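Local coordinates for flavin reductase domain protein, FMN-binding (Shewanella baltica, PDB 3HMZ) that binds flavin mononucleotide and probably works as an NAD(P)H-dependent flavin oxidoreductase, at residues 88-93 / 179-184; 26-31 / 167-172; 92-97 / 187-192. All blocks are in the same frame, centred on the assembly; numbering follows the deposited sequence.

Interaction 1: residues 88-93 / 179-184; sequences AQLQLT and RSLHYI. With FMN (flavin mononucleotide), chain B.
L181 packs against L90 and T93 in a buried, apolar contact between the first turn of helix 90-96 and the start of strand 181-185. This strand forms a hairpin with strand 188-197. L181 does most of the touching, chiefly with CD1. This methyl rests on the backbone at the helix start, with L181 CD1 3.8 Å from CA of L90, and also reaches the hydroxyl of T93, with CD1 4.0 Å from OG1. The other methyl, CD2, meets CD1 of L90 at 4.3 Å, a looser apolar touch. The side chains of T93 and L181 pass one another running in opposite senses.

The hydroxyl of T93 is already engaged. OG1 stands beside its own backbone N (chi1 -59°) and donates to O of Q89 at 2.8 Å, from above the carbonyl plane. The amide N of T93 reaches the same oxygen, so two donors of one residue grip the carbonyl of the N-cap residue. OE1 of Q89 turns back to N of T86.

On either side of L181 in sequence, S180 and H182 are joined by a 2.8 Å hydrogen bond between OG and NE2. Y183 faces the cofactor. Methyl C7M of FMN sits over the centre of its ring, 3.2 Å from CG, and the phenol OH bonds O of G186. The arrangement is a helix N-terminus packed on a hairpin strand, which here borders the dimethylbenzene end of the flavin pocket.

Interaction 2: residues 26-31 / 167-172; sequences LNHGPT and GHWHFD
The indole of W169 has one face covered by two rings: CE1 of H28 lies 3.1 Å above its plane, and CZ of F171 lies 3.2 Å above it, both offset toward the rim. One face of the H28 imidazole carries CD of P30 over its centre. Both aromatic pairs across the contact are oblique. The H28 and W169 planes meet at 62°, with CE1 of H28 3.5 Å from NE1 of W169. The H28 and F171 planes meet at 53°, and NE2 of H28 is 3.8 Å from CZ of F171.

H28 holds CG between its backbone N and carbonyl carbon (chi1 63°), which lets the ring reach across from the type I turn L26 to G29. The H28 and F171 side chains approach head-on, whereas H28 and W169 run roughly perpendicular. Two ring nitrogens are hydrogen-bonded outside the segments: NE2 of H28 to OG of S180, and NE1 of W169 to O of R24. Y190 of the second subunit meets F171 edge-to-face and also packs on W169. This is a buried aromatic cluster, away from the flavin-binding residues, that ties a beta turn to strand 168-169 and the loop after it beside the dimer interface.

Interaction 3: residues 92-97 / 187-192; sequences LTHRVG and GQFYAI. With FMN (flavin mononucleotide), chain B.
H94 and F189 meet with the imidazole at the rim of the phenyl ring. CD2 of H94 lies near the F189 plane, 4.3 Å from CE1. The histidine holds CG anti to its backbone N (chi1 -168°), which carries the ring from helix 90-96 toward the hairpin turn. There NE2 comes within 3.7 Å of CA of G187, at an oblique angle to the imidazole. The same nitrogen makes a weak hydrogen bond with O of G186.

T93 meets F189 differently. Its CG2 methyl approaches obliquely and touches the far end of the ring, 4.0 Å from CE2. F189 thus has the helix at two places: the threonine methyl at CE2 and CZ, and the histidine at CE1.

Strands 181-185 and 188-197 form a beta hairpin, and Q188, F189 and Y190 continue its sheet into the second subunit by antiparallel pairing. Helix and hairpin together flank the flavin. CE2 of F189 is 3.7 Å from the C7M methyl of FMN, and CD2 of H94 is 4.1 Å from C8M. With an alanine in place of this histidine the imidazole is gone, which would probably open a gap between G187, F189 and C8M and leave O of G186 without its weak partner.

G97, just past the helix, brings CA to 3.2 Å from O2' of FMN, close against the ribityl chain. O of V96 accepts from NZ of K107, an FMN-binding residue.

How the interactions relate
Interactions 1 and 3 use the same helix, 90-96, and adjacent strands of one hairpin, with T93 in both. Their centres are only 4 Å apart. Interaction 1 is buried and mainly aliphatic. Interaction 3 is partly buried, adds aromatic and imidazole groups, and has more residues at FMN. Interaction 2 is also buried, but it joins the 26-29 turn to strand 168-169 and the loop after it through aromatic rings, and lies away from the FMN-binding residues. It is coupled to interaction 1 where T31 N meets O of L181 at 2.8 Å, a probable hydrogen bond. I192 of segment 187-192 packs on F171 and H28. All three border the second subunit.

Interaction 1: residues 88-93 / 179-184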
loop_
_atom_site.group_PDB
_atom_site.type_symbol
_atom_site.label_atom_id
_atom_site.label_comp_id
_atom_site.label_asym_id
_atom_site.label_seq_id
_atom_site.Cartn_x
_atom_site.Cartn_y
_atom_site.Cartn_z
ATOM N N ALA A 88 -14.477 3.668 -12.214
ATOM C CA ALA A 88 -14.908 4.501 -13.369
ATOM C C ALA A 88 -13.728 5.164 -14.075
ATOM O O ALA A 88 -13.804 5.447 -15.274
ATOM C CB ALA A 88 -15.905 5.561 -12.950
ATOM N N GLN A 89 -12.649 5.412 -13.317
ATOM C CA GLN A 89 -11.417 6.017 -13.801
ATOM C C GLN A 89 -10.337 5.000 -14.158
ATOM O O GLN A 89 -9.151 5.341 -14.238
ATOM C CB GLN A 89 -10.902 6.990 -12.745
ATOM C CG GLN A 89 -11.851 8.155 -12.496
ATOM C CD GLN A 89 -11.377 9.005 -11.339
ATOM O OE1 GLN A 89 -11.128 8.497 -10.262
ATOM N NE2 GLN A 89 -11.303 10.322 -11.548
ATOM N N LEU A 90 -10.755 3.760 -14.474
ATOM C CA LEU A 90 -9.807 2.709 -14.861
ATOM C C LEU A 90 -8.914 3.147 -16.053
ATOM O O LEU A 90 -7.682 3.093 -15.973
ATOM C CB LEU A 90 -10.560 1.435 -15.274
ATOM C CG LEU A 90 -9.758 0.286 -15.863
ATOM C CD1 LEU A 90 -8.774 -0.229 -14.869
ATOM C CD2 LEU A 90 -10.736 -0.802 -16.284
ATOM N N GLN A 91 -9.540 3.641 -17.125
ATOM C CA GLN A 91 -8.765 4.028 -18.321
ATOM C C GLN A 91 -7.897 5.240 -18.014
ATOM O O GLN A 91 -6.725 5.267 -18.381
ATOM C CB GLN A 91 -9.636 4.347 -19.550
ATOM C CG GLN A 91 -10.724 3.378 -19.923
ATOM C CD GLN A 91 -10.362 1.918 -19.919
ATOM O OE1 GLN A 91 -9.272 1.537 -20.317
ATOM N NE2 GLN A 91 -11.344 1.061 -19.560
ATOM N N LEU A 92 -8.458 6.231 -17.321
ATOM C CA LEU A 92 -7.719 7.429 -16.939
ATOM C C LEU A 92 -6.460 7.067 -16.156
ATOM O O LEU A 92 -5.359 7.579 -16.418
ATOM C CB LEU A 92 -8.589 8.373 -16.109
ATOM C CG LEU A 92 -8.040 9.719 -15.613
ATOM C CD1 LEU A 92 -9.179 10.730 -15.287
ATOM C CD2 LEU A 92 -7.149 9.577 -14.388
ATOM N N THR A 93 -6.638 6.145 -15.204
ATOM C CA THR A 93 -5.522 5.763 -14.313
ATOM C C THR A 93 -4.402 5.092 -15.087
ATOM O O THR A 93 -3.227 5.464 -14.964
ATOM C CB THR A 93 -6.027 4.897 -13.167
ATOM O OG1 THR A 93 -7.011 5.632 -12.421
ATOM C CG2 THR A 93 -4.891 4.463 -12.240
ATOM N N ARG A 179 -15.569 2.085 -6.321
ATOM C CA ARG A 179 -14.544 1.280 -5.655
ATOM C C ARG A 179 -13.132 1.720 -6.081
ATOM O O ARG A 179 -12.903 2.210 -7.205
ATOM C CB ARG A 179 -14.776 -0.209 -5.913
ATOM C CG ARG A 179 -15.913 -0.750 -5.084
ATOM C CD ARG A 179 -16.441 -2.113 -5.466
ATOM N NE ARG A 179 -17.540 -2.441 -4.556
ATOM C CZ ARG A 179 -17.371 -2.919 -3.323
ATOM N NH1 ARG A 179 -16.176 -3.165 -2.870
ATOM N NH2 ARG A 179 -18.415 -3.165 -2.539
ATOM N N SER A 180 -12.168 1.575 -5.157
ATOM C CA SER A 180 -10.784 1.887 -5.459
ATOM C C SER A 180 -10.151 0.788 -6.316
ATOM O O SER A 180 -10.654 -0.341 -6.382
ATOM C CB SER A 180 -9.985 2.111 -4.175
ATOM O OG SER A 180 -10.128 1.024 -3.249
ATOM N N LEU A 181 -9.076 1.174 -6.990
ATOM C CA LEU A 181 -8.299 0.336 -7.856
ATOM C C LEU A 181 -6.966 0.004 -7.222
ATOM O O LEU A 181 -6.336 0.851 -6.613
ATOM C CB LEU A 181 -8.038 1.043 -9.177
ATOM C CG LEU A 181 -9.218 1.241 -10.122
ATOM C CD1 LEU A 181 -8.842 2.255 -11.261
ATOM C CD2 LEU A 181 -9.658 -0.107 -10.705
ATOM N N HIS A 182 -6.552 -1.254 -7.429
ATOM C CA HIS A 182 -5.357 -1.847 -6.809
ATOM C C HIS A 182 -4.584 -2.548 -7.909
ATOM O O HIS A 182 -4.962 -3.609 -8.366
ATOM C CB HIS A 182 -5.782 -2.768 -5.658
ATOM C CG HIS A 182 -6.600 -2.075 -4.607
ATOM N ND1 HIS A 182 -6.091 -1.749 -3.368
ATOM C CD2 HIS A 182 -7.851 -1.550 -4.645
ATOM C CE1 HIS A 182 -7.016 -1.091 -2.682
ATOM N NE2 HIS A 182 -8.077 -0.926 -3.451
ATOM N N TYR A 183 -3.552 -1.884 -8.394
ATOM C CA TYR A 183 -2.823 -2.355 -9.572
ATOM C C TYR A 183 -1.972 -3.565 -9.350
ATOM O O TYR A 183 -1.375 -3.703 -8.296
ATOM C CB TYR A 183 -1.904 -1.241 -10.046
ATOM C CG TYR A 183 -1.192 -1.460 -11.343
ATOM C CD1 TYR A 183 -1.905 -1.732 -12.486
ATOM C CD2 TYR A 183 0.187 -1.229 -11.453
ATOM C CE1 TYR A 183 -1.265 -1.872 -13.726
ATOM C CE2 TYR A 183 0.829 -1.348 -12.698
ATOM C CZ TYR A 183 0.093 -1.648 -13.821
ATOM O OH TYR A 183 0.745 -1.725 -15.044
ATOM N N ILE A 184 -1.898 -4.430 -10.362
ATOM C CA ILE A 184 -0.876 -5.499 -10.361
ATOM C C ILE A 184 0.160 -5.253 -11.452
ATOM O O ILE A 184 1.340 -4.960 -11.146
ATOM C CB ILE A 184 -1.473 -6.911 -10.472
ATOM C CG1 ILE A 184 -2.397 -7.186 -9.289
ATOM C CG2 ILE A 184 -0.343 -7.933 -10.545
ATOM C CD1 ILE A 184 -1.710 -7.066 -7.898
HETATM N N1 FMN B . 5.704 5.440 -11.383
HETATM C C2 FMN B . 6.349 5.746 -10.208
HETATM O O2 FMN B . 7.345 6.468 -10.243
HETATM N N3 FMN B . 5.843 5.260 -9.017
HETATM C C4 FMN B . 4.750 4.454 -8.946
HETATM O O4 FMN B . 4.375 4.034 -7.819
HETATM C C4A FMN B . 4.114 4.133 -10.156
HETATM N N5 FMN B . 2.983 3.335 -10.173
HETATM C C5A FMN B . 2.219 3.162 -11.317
HETATM C C6 FMN B . 0.981 2.503 -11.273
HETATM C C7 FMN B . 0.223 2.309 -12.423
HETATM C C7M FMN B . -1.104 1.620 -12.356
HETATM C C8 FMN B . 0.712 2.779 -13.644
HETATM C C8M FMN B . -0.070 2.585 -14.928
HETATM C C9 FMN B . 1.933 3.439 -13.670
HETATM C C9A FMN B . 2.715 3.652 -12.544
HETATM N N10 FMN B . 3.933 4.326 -12.554
HETATM C C10 FMN B . 4.589 4.628 -11.372
HETATM C "C1'" FMN B . 4.467 4.975 -13.803
HETATM C "C2'" FMN B . 4.127 6.463 -13.966
HETATM O "O2'" FMN B . 2.754 6.742 -13.646
HETATM C "C3'" FMN B . 4.440 6.805 -15.418
HETATM O "O3'" FMN B . 5.845 6.683 -15.626
HETATM C "C4'" FMN B . 3.865 8.157 -15.883
HETATM O "O4'" FMN B . 3.824 8.119 -17.306
HETATM C "C5'" FMN B . 4.658 9.365 -15.426
HETATM O "O5'" FMN B . 4.041 10.520 -15.997
HETATM P P FMN B . 4.808 11.925 -15.998
HETATM O O1P FMN B . 3.915 12.797 -16.863
HETATM O O2P FMN B . 4.978 12.423 -14.591
HETATM O O3P FMN B . 6.165 11.712 -16.617
#

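Interaction 2: residues 26-31 / 167-172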
loop_
_atom_site.group_PDB
_atom_site.type_symbol
_atom_site.label_atom_id
_atom_site.label_comp_id
_atom_site.label_asym_id
_atom_site.label_seq_id
_atom_site.Cartn_x
_atom_site.Cartn_y
_atom_site.Cartn_z
ATOM N N LEU A 26 -5.988 5.869 2.713
ATOM C CA LEU A 26 -5.000 5.066 2.019
ATOM C C LEU A 26 -4.744 3.713 2.670
ATOM O O LEU A 26 -3.889 2.976 2.202
ATOM C CB LEU A 26 -3.671 5.824 1.939
ATOM C CG LEU A 26 -3.708 7.172 1.242
ATOM C CD1 LEU A 26 -2.342 7.830 1.257
ATOM C CD2 LEU A 26 -4.257 7.060 -0.197
ATOM N N ASN A 27 -5.422 3.417 3.783
ATOM C CA ASN A 27 -5.046 2.258 4.603
ATOM C C ASN A 27 -5.192 0.910 3.907
ATOM O O ASN A 27 -4.390 0.005 4.145
ATOM C CB ASN A 27 -5.781 2.287 5.937
ATOM C CG ASN A 27 -4.865 2.139 7.119
ATOM O OD1 ASN A 27 -3.717 2.529 7.068
ATOM N ND2 ASN A 27 -5.404 1.648 8.215
ATOM N N HIS A 28 -6.180 0.833 3.011
ATOM C CA HIS A 28 -6.444 -0.356 2.231
ATOM C C HIS A 28 -5.504 -0.519 1.008
ATOM O O HIS A 28 -5.658 -1.459 0.228
ATOM C CB HIS A 28 -7.905 -0.419 1.824
ATOM C CG HIS A 28 -8.341 0.701 0.948
ATOM N ND1 HIS A 28 -8.239 2.028 1.320
ATOM C CD2 HIS A 28 -8.964 0.683 -0.245
ATOM C CE1 HIS A 28 -8.729 2.781 0.349
ATOM N NE2 HIS A 28 -9.168 1.988 -0.620
ATOM N N GLY A 29 -4.526 0.392 0.863
ATOM C CA GLY A 29 -3.501 0.315 -0.148
ATOM C C GLY A 29 -3.926 0.532 -1.604
ATOM O O GLY A 29 -3.409 -0.128 -2.508
ATOM N N PRO A 30 -4.794 1.517 -1.856
ATOM C CA PRO A 30 -5.168 1.751 -3.245
ATOM C C PRO A 30 -4.017 2.325 -4.078
ATOM O O PRO A 30 -3.138 3.003 -3.556
ATOM C CB PRO A 30 -6.252 2.836 -3.122
ATOM C CG PRO A 30 -5.844 3.633 -1.881
ATOM C CD PRO A 30 -5.346 2.553 -0.963
ATOM N N THR A 31 -4.099 2.094 -5.374
ATOM C CA THR A 31 -3.284 2.796 -6.343
ATOM C C THR A 31 -3.875 4.213 -6.399
ATOM O O THR A 31 -5.091 4.389 -6.327
ATOM C CB THR A 31 -3.325 2.073 -7.679
ATOM O OG1 THR A 31 -2.649 0.819 -7.504
ATOM C CG2 THR A 31 -2.674 2.871 -8.751
ATOM N N GLY A 167 -15.113 9.160 8.875
ATOM C CA GLY A 167 -13.922 8.366 9.093
ATOM C C GLY A 167 -13.875 6.953 8.571
ATOM O O GLY A 167 -12.953 6.234 8.924
ATOM N N HIS A 168 -14.858 6.532 7.783
ATOM C CA HIS A 168 -14.888 5.175 7.239
ATOM C C HIS A 168 -15.302 5.124 5.780
ATOM O O HIS A 168 -16.105 5.920 5.309
ATOM C CB HIS A 168 -15.856 4.291 8.029
ATOM C CG HIS A 168 -15.502 4.177 9.481
ATOM N ND1 HIS A 168 -14.657 3.207 9.961
ATOM C CD2 HIS A 168 -15.794 4.979 10.532
ATOM C CE1 HIS A 168 -14.482 3.388 11.265
ATOM N NE2 HIS A 168 -15.162 4.464 11.637
ATOM N N TRP A 169 -14.736 4.150 5.090
ATOM C CA TRP A 169 -15.135 3.829 3.748
ATOM C C TRP A 169 -16.462 3.105 3.801
ATOM O O TRP A 169 -16.757 2.398 4.790
ATOM C CB TRP A 169 -14.101 2.937 3.045
ATOM C CG TRP A 169 -12.854 3.646 2.677
ATOM C CD1 TRP A 169 -11.693 3.625 3.340
ATOM C CD2 TRP A 169 -12.660 4.509 1.543
ATOM N NE1 TRP A 169 -10.737 4.370 2.681
ATOM C CE2 TRP A 169 -11.321 4.962 1.589
ATOM C CE3 TRP A 169 -13.488 4.957 0.516
ATOM C CZ2 TRP A 169 -10.779 5.792 0.620
ATOM C CZ3 TRP A 169 -12.946 5.815 -0.447
ATOM C CH2 TRP A 169 -11.599 6.198 -0.390
ATOM N N HIS A 170 -17.233 3.258 2.729
ATOM C CA HIS A 170 -18.552 2.629 2.596
ATOM C C HIS A 170 -18.690 2.040 1.203
ATOM O O HIS A 170 -19.682 2.228 0.543
ATOM C CB HIS A 170 -19.635 3.652 2.920
ATOM C CG HIS A 170 -19.665 4.042 4.357
ATOM N ND1 HIS A 170 -20.209 3.219 5.317
ATOM C CD2 HIS A 170 -19.194 5.127 5.007
ATOM C CE1 HIS A 170 -20.075 3.790 6.498
ATOM N NE2 HIS A 170 -19.440 4.935 6.337
ATOM N N PHE A 171 -17.659 1.298 0.769
ATOM C CA PHE A 171 -17.702 0.712 -0.593
ATOM C C PHE A 171 -18.905 -0.218 -0.815
ATOM O O PHE A 171 -19.453 -0.287 -1.942
ATOM C CB PHE A 171 -16.407 -0.044 -0.897
ATOM C CG PHE A 171 -15.214 0.812 -0.969
ATOM C CD1 PHE A 171 -15.076 1.754 -1.995
ATOM C CD2 PHE A 171 -14.149 0.645 -0.081
ATOM C CE1 PHE A 171 -13.916 2.516 -2.078
ATOM C CE2 PHE A 171 -13.023 1.401 -0.186
ATOM C CZ PHE A 171 -12.896 2.331 -1.182
ATOM N N ASP A 172 -19.304 -0.895 0.273
ATOM C CA ASP A 172 -20.404 -1.848 0.178
ATOM C C ASP A 172 -21.726 -1.189 -0.201
ATOM O O ASP A 172 -22.517 -1.813 -0.918
ATOM C CB ASP A 172 -20.541 -2.717 1.444
ATOM C CG ASP A 172 -20.861 -1.909 2.697
ATOM O OD1 ASP A 172 -20.394 -0.758 2.825
ATOM O OD2 ASP A 172 -21.552 -2.444 3.581
#

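Interaction 3: residues 92-97 / 187-192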
loop_
_atom_site.group_PDB
_atom_site.type_symbol
_atom_site.label_atom_id
_atom_site.label_comp_id
_atom_site.label_asym_id
_atom_site.label_seq_id
_atom_site.Cartn_x
_atom_site.Cartn_y
_atom_site.Cartn_z
ATOM N N LEU A 92 -8.458 6.231 -17.321
ATOM C CA LEU A 92 -7.719 7.429 -16.939
ATOM C C LEU A 92 -6.460 7.067 -16.156
ATOM O O LEU A 92 -5.359 7.579 -16.418
ATOM C CB LEU A 92 -8.589 8.373 -16.109
ATOM C CG LEU A 92 -8.040 9.719 -15.613
ATOM C CD1 LEU A 92 -9.179 10.730 -15.287
ATOM C CD2 LEU A 92 -7.149 9.577 -14.388
ATOM N N THR A 93 -6.638 6.145 -15.204
ATOM C CA THR A 93 -5.522 5.763 -14.313
ATOM C C THR A 93 -4.402 5.092 -15.087
ATOM O O THR A 93 -3.227 5.464 -14.964
ATOM C CB THR A 93 -6.027 4.897 -13.167
ATOM O OG1 THR A 93 -7.011 5.632 -12.421
ATOM C CG2 THR A 93 -4.891 4.463 -12.240
ATOM N N HIS A 94 -4.786 4.165 -15.945
ATOM C CA HIS A 94 -3.788 3.484 -16.742
ATOM C C HIS A 94 -3.108 4.428 -17.732
ATOM O O HIS A 94 -1.893 4.380 -17.901
ATOM C CB HIS A 94 -4.424 2.295 -17.455
ATOM C CG HIS A 94 -3.411 1.384 -18.064
ATOM N ND1 HIS A 94 -3.158 1.425 -19.402
ATOM C CD2 HIS A 94 -2.499 0.537 -17.522
ATOM C CE1 HIS A 94 -2.195 0.559 -19.691
ATOM N NE2 HIS A 94 -1.782 -0.004 -18.568
ATOM N N ARG A 95 -3.891 5.339 -18.317
ATOM C CA ARG A 95 -3.363 6.284 -19.307
ATOM C C ARG A 95 -2.368 7.254 -18.711
ATOM O O ARG A 95 -1.295 7.479 -19.292
ATOM C CB ARG A 95 -4.485 7.058 -20.002
ATOM C CG ARG A 95 -5.291 6.232 -20.978
ATOM C CD ARG A 95 -6.367 7.103 -21.626
ATOM N NE ARG A 95 -7.267 6.303 -22.435
ATOM C CZ ARG A 95 -8.148 6.800 -23.291
ATOM N NH1 ARG A 95 -8.228 8.101 -23.483
ATOM N NH2 ARG A 95 -8.934 5.984 -23.974
ATOM N N VAL A 96 -2.700 7.846 -17.559
ATOM C CA VAL A 96 -1.759 8.800 -16.931
ATOM C C VAL A 96 -0.491 8.116 -16.424
ATOM O O VAL A 96 0.515 8.789 -16.228
ATOM C CB VAL A 96 -2.367 9.669 -15.809
ATOM C CG1 VAL A 96 -3.549 10.529 -16.377
ATOM C CG2 VAL A 96 -2.819 8.836 -14.622
ATOM N N GLY A 97 -0.569 6.799 -16.250
ATOM C CA GLY A 97 0.578 5.998 -15.889
ATOM C C GLY A 97 1.316 5.362 -17.057
ATOM O O GLY A 97 2.256 4.593 -16.834
ATOM N N GLY A 187 -2.272 -3.939 -17.824
ATOM C CA GLY A 187 -3.482 -3.129 -17.666
ATOM C C GLY A 187 -4.399 -3.673 -16.587
ATOM O O GLY A 187 -5.533 -3.217 -16.474
ATOM N N GLN A 188 -3.899 -4.591 -15.768
ATOM C CA GLN A 188 -4.726 -5.325 -14.820
ATOM C C GLN A 188 -4.665 -4.793 -13.391
ATOM O O GLN A 188 -3.600 -4.631 -12.801
ATOM C CB GLN A 188 -4.390 -6.803 -14.875
ATOM C CG GLN A 188 -5.415 -7.721 -14.166
ATOM C CD GLN A 188 -5.031 -7.987 -12.752
ATOM O OE1 GLN A 188 -3.868 -8.306 -12.488
ATOM N NE2 GLN A 188 -5.991 -7.916 -11.823
ATOM N N PHE A 189 -5.858 -4.558 -12.875
ATOM C CA PHE A 189 -6.126 -4.071 -11.538
ATOM C C PHE A 189 -7.197 -4.931 -10.890
ATOM O O PHE A 189 -7.962 -5.617 -11.556
ATOM C CB PHE A 189 -6.739 -2.661 -11.582
ATOM C CG PHE A 189 -5.884 -1.584 -12.231
ATOM C CD1 PHE A 189 -5.765 -1.498 -13.629
ATOM C CD2 PHE A 189 -5.304 -0.577 -11.465
ATOM C CE1 PHE A 189 -5.008 -0.507 -14.233
ATOM C CE2 PHE A 189 -4.555 0.463 -12.077
ATOM C CZ PHE A 189 -4.433 0.500 -13.454
ATOM N N TYR A 190 -7.222 -4.899 -9.577
ATOM C CA TYR A 190 -8.353 -5.405 -8.811
ATOM C C TYR A 190 -9.048 -4.226 -8.154
ATOM O O TYR A 190 -8.405 -3.300 -7.653
ATOM C CB TYR A 190 -7.943 -6.378 -7.724
ATOM C CG TYR A 190 -7.438 -7.659 -8.232
ATOM C CD1 TYR A 190 -8.301 -8.634 -8.658
ATOM C CD2 TYR A 190 -6.078 -7.917 -8.267
ATOM C CE1 TYR A 190 -7.817 -9.862 -9.174
ATOM C CE2 TYR A 190 -5.580 -9.117 -8.734
ATOM C CZ TYR A 190 -6.452 -10.091 -9.189
ATOM O OH TYR A 190 -5.967 -11.302 -9.651
ATOM N N ALA A 191 -10.372 -4.256 -8.174
ATOM C CA ALA A 191 -11.172 -3.334 -7.381
ATOM C C ALA A 191 -11.193 -3.839 -5.948
ATOM O O ALA A 191 -11.078 -5.047 -5.695
ATOM C CB ALA A 191 -12.610 -3.245 -7.930
ATOM N N ILE A 192 -11.370 -2.935 -4.986
ATOM C CA ILE A 192 -11.547 -3.355 -3.616
ATOM C C ILE A 192 -12.871 -4.156 -3.551
ATOM O O ILE A 192 -13.815 -3.898 -4.314
ATOM C CB ILE A 192 -11.550 -2.118 -2.678
ATOM C CG1 ILE A 192 -11.253 -2.498 -1.220
ATOM C CG2 ILE A 192 -12.835 -1.276 -2.811
ATOM C CD1 ILE A 192 -9.897 -3.262 -1.021
HETATM N N1 FMN B . 5.704 5.440 -11.383
HETATM C C2 FMN B . 6.349 5.746 -10.208
HETATM O O2 FMN B . 7.345 6.468 -10.243
HETATM N N3 FMN B . 5.843 5.260 -9.017
HETATM C C4 FMN B . 4.750 4.454 -8.946
HETATM O O4 FMN B . 4.375 4.034 -7.819
HETATM C C4A FMN B . 4.114 4.133 -10.156
HETATM N N5 FMN B . 2.983 3.335 -10.173
HETATM C C5A FMN B . 2.219 3.162 -11.317
HETATM C C6 FMN B . 0.981 2.503 -11.273
HETATM C C7 FMN B . 0.223 2.309 -12.423
HETATM C C7M FMN B . -1.104 1.620 -12.356
HETATM C C8 FMN B . 0.712 2.779 -13.644
HETATM C C8M FMN B . -0.070 2.585 -14.928
HETATM C C9 FMN B . 1.933 3.439 -13.670
HETATM C C9A FMN B . 2.715 3.652 -12.544
HETATM N N10 FMN B . 3.933 4.326 -12.554
HETATM C C10 FMN B . 4.589 4.628 -11.372
HETATM C "C1'" FMN B . 4.467 4.975 -13.803
HETATM C "C2'" FMN B . 4.127 6.463 -13.966
HETATM O "O2'" FMN B . 2.754 6.742 -13.646
HETATM C "C3'" FMN B . 4.440 6.805 -15.418
HETATM O "O3'" FMN B . 5.845 6.683 -15.626
HETATM C "C4'" FMN B . 3.865 8.157 -15.883
HETATM O "O4'" FMN B . 3.824 8.119 -17.306
HETATM C "C5'" FMN B . 4.658 9.365 -15.426
HETATM O "O5'" FMN B . 4.041 10.520 -15.997
HETATM P P FMN B . 4.808 11.925 -15.998
HETATM O O1P FMN B . 3.915 12.797 -16.863
HETATM O O2P FMN B . 4.978 12.423 -14.591
HETATM O O3P FMN B . 6.165 11.712 -16.617
#